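Local coordinates for protein dioxygenase (Pseudomonas brassicacearum, PDB 5V2D) that probably cleaves the central double bond of lignostilbenes with dioxygen at a non-haem iron centre, like the related carotenoid cleavage oxygenases, at residues Glu449-Leu457 and Leu468-Met476; Phe90-Arg101 and Ile484-Met492. All coordinates share one frame; numbering follows the deposited sequence.

Interaction 1 (Glu449-Leu457 and Leu468-Met476)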
# COMPACT_ATOMS: atom_id res chain seq x y z
N GLU A 449 5.74 -23.23 3.83
CA GLU A 449 5.03 -21.94 3.88
C GLU A 449 5.48 -21.13 5.10
O GLU A 449 5.44 -21.62 6.23
CB GLU A 449 3.48 -22.10 3.94
CG GLU A 449 2.80 -20.74 3.77
CD GLU A 449 1.30 -20.72 4.11
OE1 GLU A 449 0.71 -21.80 4.27
OE2 GLU A 449 0.72 -19.62 4.24
N ALA A 450 5.87 -19.88 4.85
CA ALA A 450 6.14 -18.89 5.91
C ALA A 450 7.34 -19.25 6.75
O ALA A 450 7.49 -18.72 7.88
CB ALA A 450 4.93 -18.63 6.83
N ASP A 451 8.22 -20.08 6.18
CA ASP A 451 9.46 -20.43 6.91
C ASP A 451 10.58 -19.62 6.29
O ASP A 451 10.98 -19.88 5.16
CB ASP A 451 9.71 -21.94 6.83
CG ASP A 451 11.03 -22.37 7.49
OD1 ASP A 451 11.53 -21.61 8.34
OD2 ASP A 451 11.45 -23.49 7.21
N GLY A 452 11.02 -18.62 7.02
CA GLY A 452 12.04 -17.74 6.53
C GLY A 452 12.21 -16.51 7.38
O GLY A 452 12.17 -16.58 8.59
N TYR A 453 12.42 -15.37 6.73
CA TYR A 453 12.78 -14.14 7.40
C TYR A 453 11.69 -13.09 7.20
O TYR A 453 11.13 -12.98 6.11
CB TYR A 453 14.12 -13.68 6.86
CG TYR A 453 15.18 -14.76 6.96
CD1 TYR A 453 15.65 -15.43 5.83
CD2 TYR A 453 15.67 -15.17 8.21
CE1 TYR A 453 16.58 -16.46 5.92
CE2 TYR A 453 16.59 -16.21 8.31
CZ TYR A 453 17.04 -16.84 7.13
OH TYR A 453 18.01 -17.83 7.19
N VAL A 454 11.43 -12.32 8.21
CA VAL A 454 10.51 -11.18 8.09
C VAL A 454 11.35 -9.93 8.23
O VAL A 454 12.13 -9.78 9.22
CB VAL A 454 9.49 -11.23 9.21
CG1 VAL A 454 8.48 -10.12 9.10
CG2 VAL A 454 8.71 -12.57 9.13
N VAL A 455 11.21 -9.02 7.27
CA VAL A 455 12.07 -7.86 7.21
C VAL A 455 11.16 -6.61 7.18
O VAL A 455 10.18 -6.56 6.44
CB VAL A 455 12.94 -7.90 6.00
CG1 VAL A 455 13.84 -6.62 5.94
CG2 VAL A 455 13.80 -9.16 6.01
N ALA A 456 11.48 -5.63 7.99
CA ALA A 456 10.69 -4.42 8.05
C ALA A 456 11.49 -3.27 8.57
O ALA A 456 12.40 -3.46 9.38
CB ALA A 456 9.48 -4.61 8.98
N LEU A 457 11.13 -2.07 8.19
CA LEU A 457 11.69 -0.91 8.81
C LEU A 457 11.10 -0.72 10.19
O LEU A 457 9.87 -0.82 10.39
CB LEU A 457 11.40 0.38 8.00
CG LEU A 457 12.30 0.55 6.75
CD1 LEU A 457 11.76 1.70 5.95
CD2 LEU A 457 13.76 0.80 7.07
N LEU A 468 16.59 -1.30 9.53
CA LEU A 468 15.87 -2.33 8.85
C LEU A 468 16.09 -3.65 9.67
O LEU A 468 17.26 -4.12 9.79
CB LEU A 468 16.42 -2.49 7.47
CG LEU A 468 15.65 -3.37 6.51
CD1 LEU A 468 14.26 -2.83 6.28
CD2 LEU A 468 16.45 -3.50 5.20
N VAL A 469 15.04 -4.17 10.28
CA VAL A 469 15.19 -5.36 11.15
C VAL A 469 14.87 -6.65 10.40
O VAL A 469 14.01 -6.66 9.50
CB VAL A 469 14.36 -5.28 12.42
CG1 VAL A 469 14.91 -4.13 13.26
CG2 VAL A 469 12.87 -5.19 12.19
N VAL A 470 15.60 -7.71 10.75
CA VAL A 470 15.38 -9.01 10.19
C VAL A 470 15.07 -10.01 11.30
O VAL A 470 15.88 -10.22 12.19
CB VAL A 470 16.64 -9.47 9.44
CG1 VAL A 470 16.36 -10.83 8.78
CG2 VAL A 470 17.13 -8.43 8.40
N LEU A 471 13.88 -10.61 11.25
CA LEU A 471 13.43 -11.60 12.26
C LEU A 471 13.29 -12.94 11.59
O LEU A 471 13.13 -13.05 10.35
CB LEU A 471 12.08 -11.22 12.89
CG LEU A 471 12.15 -10.08 13.90
CD1 LEU A 471 12.44 -8.70 13.25
CD2 LEU A 471 10.84 -10.05 14.67
N ASP A 472 13.40 -13.98 12.43
CA ASP A 472 13.26 -15.35 11.93
C ASP A 472 11.85 -15.73 12.21
O ASP A 472 11.43 -15.62 13.39
CB ASP A 472 14.25 -16.29 12.72
CG ASP A 472 14.35 -17.66 12.05
OD1 ASP A 472 13.32 -18.32 11.77
OD2 ASP A 472 15.49 -18.06 11.72
N SER A 473 11.12 -16.23 11.21
CA SER A 473 9.69 -16.56 11.37
C SER A 473 9.44 -17.69 12.39
O SER A 473 8.35 -17.75 12.96
CB SER A 473 9.03 -17.04 10.08
OG SER A 473 9.63 -18.22 9.55
N ARG A 474 10.48 -18.50 12.62
CA ARG A 474 10.42 -19.58 13.64
C ARG A 474 10.37 -19.09 15.05
O ARG A 474 9.97 -19.87 15.93
CB ARG A 474 11.64 -20.49 13.52
CG ARG A 474 11.47 -21.37 12.29
CD ARG A 474 12.70 -22.13 12.03
NE ARG A 474 12.62 -22.79 10.74
CZ ARG A 474 13.56 -23.64 10.28
NH1 ARG A 474 14.62 -23.96 11.04
NH2 ARG A 474 13.45 -24.21 9.10
N ASP A 475 10.76 -17.83 15.29
CA ASP A 475 10.68 -17.26 16.60
C ASP A 475 10.63 -15.74 16.58
O ASP A 475 11.68 -15.09 16.78
CB ASP A 475 11.92 -17.76 17.40
CG ASP A 475 11.92 -17.29 18.85
OD1 ASP A 475 10.95 -16.62 19.33
OD2 ASP A 475 12.98 -17.58 19.44
N MET A 476 9.45 -15.16 16.37
CA MET A 476 9.33 -13.75 16.25
C MET A 476 9.52 -13.07 17.59
O MET A 476 10.15 -12.02 17.67
CB MET A 476 7.94 -13.35 15.74
CG MET A 476 7.59 -14.02 14.37
SD MET A 476 8.42 -13.13 13.07
CE MET A 476 7.45 -11.55 13.09

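Interaction 2 (Phe90-Arg101 and Ile484-Met492)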
# COMPACT_ATOMS: atom_id res chain seq x y z
N PHE A 90 17.01 -1.73 -0.73
CA PHE A 90 18.01 -2.31 0.13
C PHE A 90 18.45 -3.60 -0.56
O PHE A 90 17.67 -4.57 -0.63
CB PHE A 90 17.47 -2.62 1.49
CG PHE A 90 17.16 -1.43 2.33
CD1 PHE A 90 18.09 -0.88 3.15
CD2 PHE A 90 15.87 -0.88 2.33
CE1 PHE A 90 17.83 0.18 4.00
CE2 PHE A 90 15.59 0.20 3.16
CZ PHE A 90 16.57 0.74 4.00
N HIS A 91 19.69 -3.63 -1.04
CA HIS A 91 20.18 -4.78 -1.74
C HIS A 91 21.03 -5.68 -0.79
O HIS A 91 22.04 -5.20 -0.24
CB HIS A 91 21.03 -4.36 -2.91
CG HIS A 91 21.59 -5.52 -3.68
ND1 HIS A 91 20.78 -6.43 -4.34
CD2 HIS A 91 22.88 -5.93 -3.86
CE1 HIS A 91 21.56 -7.36 -4.90
NE2 HIS A 91 22.83 -7.09 -4.62
N PHE A 92 20.61 -6.93 -0.65
CA PHE A 92 21.21 -7.91 0.26
C PHE A 92 22.08 -8.85 -0.61
O PHE A 92 21.61 -9.48 -1.56
CB PHE A 92 20.15 -8.79 0.94
CG PHE A 92 19.32 -8.09 1.95
CD1 PHE A 92 19.42 -8.43 3.30
CD2 PHE A 92 18.39 -7.16 1.62
CE1 PHE A 92 18.66 -7.81 4.25
CE2 PHE A 92 17.63 -6.52 2.60
CZ PHE A 92 17.78 -6.84 3.91
N ALA A 93 23.36 -8.94 -0.27
CA ALA A 93 24.18 -9.96 -0.95
C ALA A 93 25.25 -10.44 -0.01
O ALA A 93 26.02 -9.65 0.51
CB ALA A 93 24.82 -9.46 -2.23
N ASN A 94 25.30 -11.74 0.20
CA ASN A 94 26.38 -12.33 1.02
C ASN A 94 26.64 -11.69 2.39
O ASN A 94 27.78 -11.44 2.71
CB ASN A 94 27.69 -12.19 0.23
CG ASN A 94 27.98 -13.39 -0.35
OD1 ASN A 94 28.57 -14.30 0.31
ND2 ASN A 94 27.53 -13.53 -1.57
N GLY A 95 25.61 -11.32 3.14
CA GLY A 95 25.80 -10.71 4.43
C GLY A 95 26.02 -9.22 4.48
O GLY A 95 26.23 -8.68 5.55
N LYS A 96 25.98 -8.56 3.31
CA LYS A 96 26.15 -7.11 3.22
C LYS A 96 24.89 -6.48 2.62
O LYS A 96 24.20 -7.07 1.82
CB LYS A 96 27.31 -6.77 2.34
CG LYS A 96 28.64 -7.26 2.97
CD LYS A 96 29.83 -6.85 2.11
CE LYS A 96 31.10 -6.49 2.95
NZ LYS A 96 31.18 -5.13 3.67
N VAL A 97 24.58 -5.29 3.14
CA VAL A 97 23.37 -4.57 2.67
C VAL A 97 23.80 -3.18 2.23
O VAL A 97 24.61 -2.51 2.94
CB VAL A 97 22.29 -4.46 3.74
CG1 VAL A 97 21.03 -3.94 3.14
CG2 VAL A 97 21.99 -5.81 4.31
N SER A 98 23.32 -2.77 1.08
CA SER A 98 23.47 -1.39 0.60
C SER A 98 22.11 -0.74 0.35
O SER A 98 21.10 -1.44 0.33
CB SER A 98 24.32 -1.37 -0.65
OG SER A 98 23.66 -2.10 -1.67
N LEU A 99 22.09 0.60 0.24
CA LEU A 99 20.82 1.32 0.09
C LEU A 99 20.98 2.35 -1.02
O LEU A 99 22.01 3.05 -1.11
CB LEU A 99 20.46 2.02 1.35
CG LEU A 99 19.30 3.01 1.33
CD1 LEU A 99 17.97 2.38 0.99
CD2 LEU A 99 19.28 3.67 2.70
N ARG A 100 19.96 2.38 -1.87
CA ARG A 100 19.73 3.51 -2.77
C ARG A 100 18.34 4.02 -2.60
O ARG A 100 17.44 3.24 -2.44
CB ARG A 100 19.81 3.01 -4.16
CG ARG A 100 21.12 3.02 -4.71
CD ARG A 100 20.79 3.61 -6.15
NE ARG A 100 21.93 4.28 -6.79
CZ ARG A 100 22.99 3.59 -7.17
NH1 ARG A 100 23.06 2.24 -7.03
NH2 ARG A 100 23.98 4.27 -7.71
N ARG A 101 18.19 5.35 -2.64
CA ARG A 101 16.89 5.98 -2.40
C ARG A 101 16.79 7.10 -3.44
O ARG A 101 17.70 7.96 -3.47
CB ARG A 101 16.78 6.50 -1.01
CG ARG A 101 15.40 7.01 -0.63
CD ARG A 101 15.29 7.19 0.89
NE ARG A 101 13.93 7.50 1.34
CZ ARG A 101 13.45 8.64 1.73
NH1 ARG A 101 14.16 9.77 1.66
NH2 ARG A 101 12.17 8.67 2.14
N ILE A 484 19.84 -3.71 10.80
CA ILE A 484 20.63 -2.98 9.81
C ILE A 484 20.45 -1.48 10.05
O ILE A 484 19.34 -0.95 9.87
CB ILE A 484 20.21 -3.41 8.41
CG1 ILE A 484 20.41 -4.92 8.25
CG2 ILE A 484 20.96 -2.65 7.37
CD1 ILE A 484 19.46 -5.42 7.14
N ARG A 485 21.51 -0.79 10.49
CA ARG A 485 21.36 0.59 10.92
C ARG A 485 21.40 1.48 9.66
O ARG A 485 22.17 1.21 8.76
CB ARG A 485 22.47 1.01 11.86
CG ARG A 485 22.43 0.35 13.23
CD ARG A 485 23.43 1.08 14.17
NE ARG A 485 23.61 0.25 15.35
CZ ARG A 485 24.54 -0.68 15.53
NH1 ARG A 485 25.50 -0.89 14.64
NH2 ARG A 485 24.56 -1.35 16.68
N ILE A 486 20.53 2.44 9.61
CA ILE A 486 20.43 3.41 8.48
C ILE A 486 20.88 4.72 9.08
O ILE A 486 20.40 5.12 10.13
CB ILE A 486 19.00 3.47 7.97
CG1 ILE A 486 18.61 2.07 7.48
CG2 ILE A 486 18.94 4.36 6.73
CD1 ILE A 486 17.17 1.83 7.55
N PRO A 487 21.79 5.43 8.40
CA PRO A 487 22.35 6.62 8.97
C PRO A 487 21.50 7.89 8.89
O PRO A 487 21.94 8.98 9.28
CB PRO A 487 23.60 6.80 8.14
CG PRO A 487 23.31 6.16 6.86
CD PRO A 487 22.51 4.99 7.21
N PHE A 488 20.30 7.76 8.37
CA PHE A 488 19.32 8.81 8.35
C PHE A 488 17.96 8.24 8.57
O PHE A 488 17.75 7.06 8.35
CB PHE A 488 19.37 9.67 7.01
CG PHE A 488 19.04 8.89 5.77
CD1 PHE A 488 17.76 8.78 5.33
CD2 PHE A 488 20.03 8.30 5.02
CE1 PHE A 488 17.43 8.03 4.15
CE2 PHE A 488 19.71 7.48 3.91
CZ PHE A 488 18.40 7.38 3.49
N ARG A 489 17.06 9.08 9.02
CA ARG A 489 15.67 8.71 9.28
C ARG A 489 14.87 8.43 7.98
O ARG A 489 14.80 9.27 7.07
CB ARG A 489 14.94 9.85 10.01
CG ARG A 489 13.48 9.58 10.32
CD ARG A 489 12.87 10.84 10.96
NE ARG A 489 12.98 11.98 10.09
CZ ARG A 489 12.08 12.33 9.17
NH1 ARG A 489 10.88 11.72 9.03
NH2 ARG A 489 12.38 13.42 8.42
N MET A 490 14.24 7.29 7.95
CA MET A 490 13.36 6.91 6.84
C MET A 490 11.97 7.42 7.22
O MET A 490 11.39 6.98 8.24
CB MET A 490 13.31 5.38 6.71
CG MET A 490 14.65 4.71 6.38
SD MET A 490 15.34 5.03 4.75
CE MET A 490 14.30 3.96 3.81
N ARG A 491 11.39 8.22 6.34
CA ARG A 491 9.98 8.64 6.53
C ARG A 491 9.06 7.40 6.42
O ARG A 491 9.37 6.42 5.77
CB ARG A 491 9.62 9.66 5.45
CG ARG A 491 8.35 10.40 5.70
CD ARG A 491 8.24 11.58 4.69
NE ARG A 491 7.18 12.51 5.15
CZ ARG A 491 5.97 12.64 4.60
NH1 ARG A 491 5.11 13.52 5.15
NH2 ARG A 491 5.55 11.93 3.53
N MET A 492 7.91 7.50 7.02
CA MET A 492 6.89 6.45 6.86
C MET A 492 6.65 6.20 5.41
O MET A 492 6.61 7.15 4.63
CB MET A 492 5.62 6.82 7.63
CG MET A 492 4.50 5.82 7.58
SD MET A 492 5.05 4.27 8.34
CE MET A 492 3.64 3.24 8.18
O HOH W 1 11.23 6.35 3.58

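Interaction 1 (Glu449-Leu457 and Leu468-Met476)
Asp451 and Arg474 join the end of a β-hairpin far from its turn through a side-on salt bridge. Arg474 NH2 gives a nearly straight bond (168°) to the syn lone pair of Asp451 OD2 at 2.8 Å, in the guanidinium plane, whereas NE reaches Asp451 OD1 at 2.9 Å from a tilted position. Arg443 also bridges Asp451 OD1 and Asp472 OD1, so it probably offsets the charge of both carboxylates. Asp472 OD1 further accepts from Arg474 N in an Asx turn. Ser473 OG has two partners: it donates to Ala450 O at 2.8 Å and accepts from Gly452 N at 2.9 Å, its place between the backbone N and the carbonyl carbon (chi1 60°) bringing it to them. Antiparallel backbone bonds pair Val454 with Leu471 and Ala456 with Val469, while Ser473 N donates to Gly452 O. Among the apolar contacts, Val455 lies alongside Val470, and its CG1 meets Leu468 CG at 3.8 Å. Leu468 CD1 touches Leu457 CD2 at 3.7 Å. Met476 curls back and lays SD 4.0 Å from Val454 CG2. Strands 433-442 and 482-486 flank the hairpin, and Leu414 of strand 413-418 packs on Val454, Leu471 and Met476.

Interaction 2 (Phe90-Arg101 and Ile484-Met492)
Phe90 CZ meets two groups at once, Ile486 CD1 at 3.8 Å and Met490 CE at 3.9 Å. The isoleucine crosses the phenylalanine at about a right angle, and the methionine, folded at chi2 and chi3, comes from the opposite direction. Leu99 is wedged in beside them: its CD1 sits over the centre of the Phe90 ring, 3.6 Å above the plane, and its CD2 touches Phe488 CZ. With CG set between the backbone N and the carbonyl carbon (chi1 64°), the Phe488 ring lies so that Ile486 CG2 stands over one face. Further along, Ile484 CD1 reaches both Val97 CG2 and Phe92 CE1, each at 3.8 Å. This tight part is wholly apolar. The looser side begins at the partly exposed Phe488, whose ring edge is met by Arg101 CD at 4.0 Å. Beyond it the two segments are joined through a water, which accepts from Arg101 NH2 and donates to Arg491 O, both at 2.9 Å. Arg101 is held chiefly by Ile41 O and by a salt bridge to Asp68. Strands 85-93 and 96-103 and strand 482-486 belong to two different antiparallel sheets, packed by their side chains as blades of the seven-bladed β-propeller characteristic of carotenoid cleavage oxygenases.

Interaction 1 pairs two inner strands of one propeller blade, and interaction 2 joins that blade to another; their centres lie about 16 Å apart. Strand 465-472 is common to both: Leu468 N probably donates a hydrogen bond to Ile484 O at 2.8 Å, so strand 482-486 runs along the side of the hairpin away from strand 433-442. Side chains merge there too, with Leu468 CD2 packed 3.6 Å from Phe90 CG and Leu457 CD2 3.6 Å from Ile486 CD1. Soon after Met492 the chain supplies His495, which coordinates the iron with His188, His239 and His304. Strand 496-500 then joins the sheet of 85-93 and 96-103, closing the propeller ring.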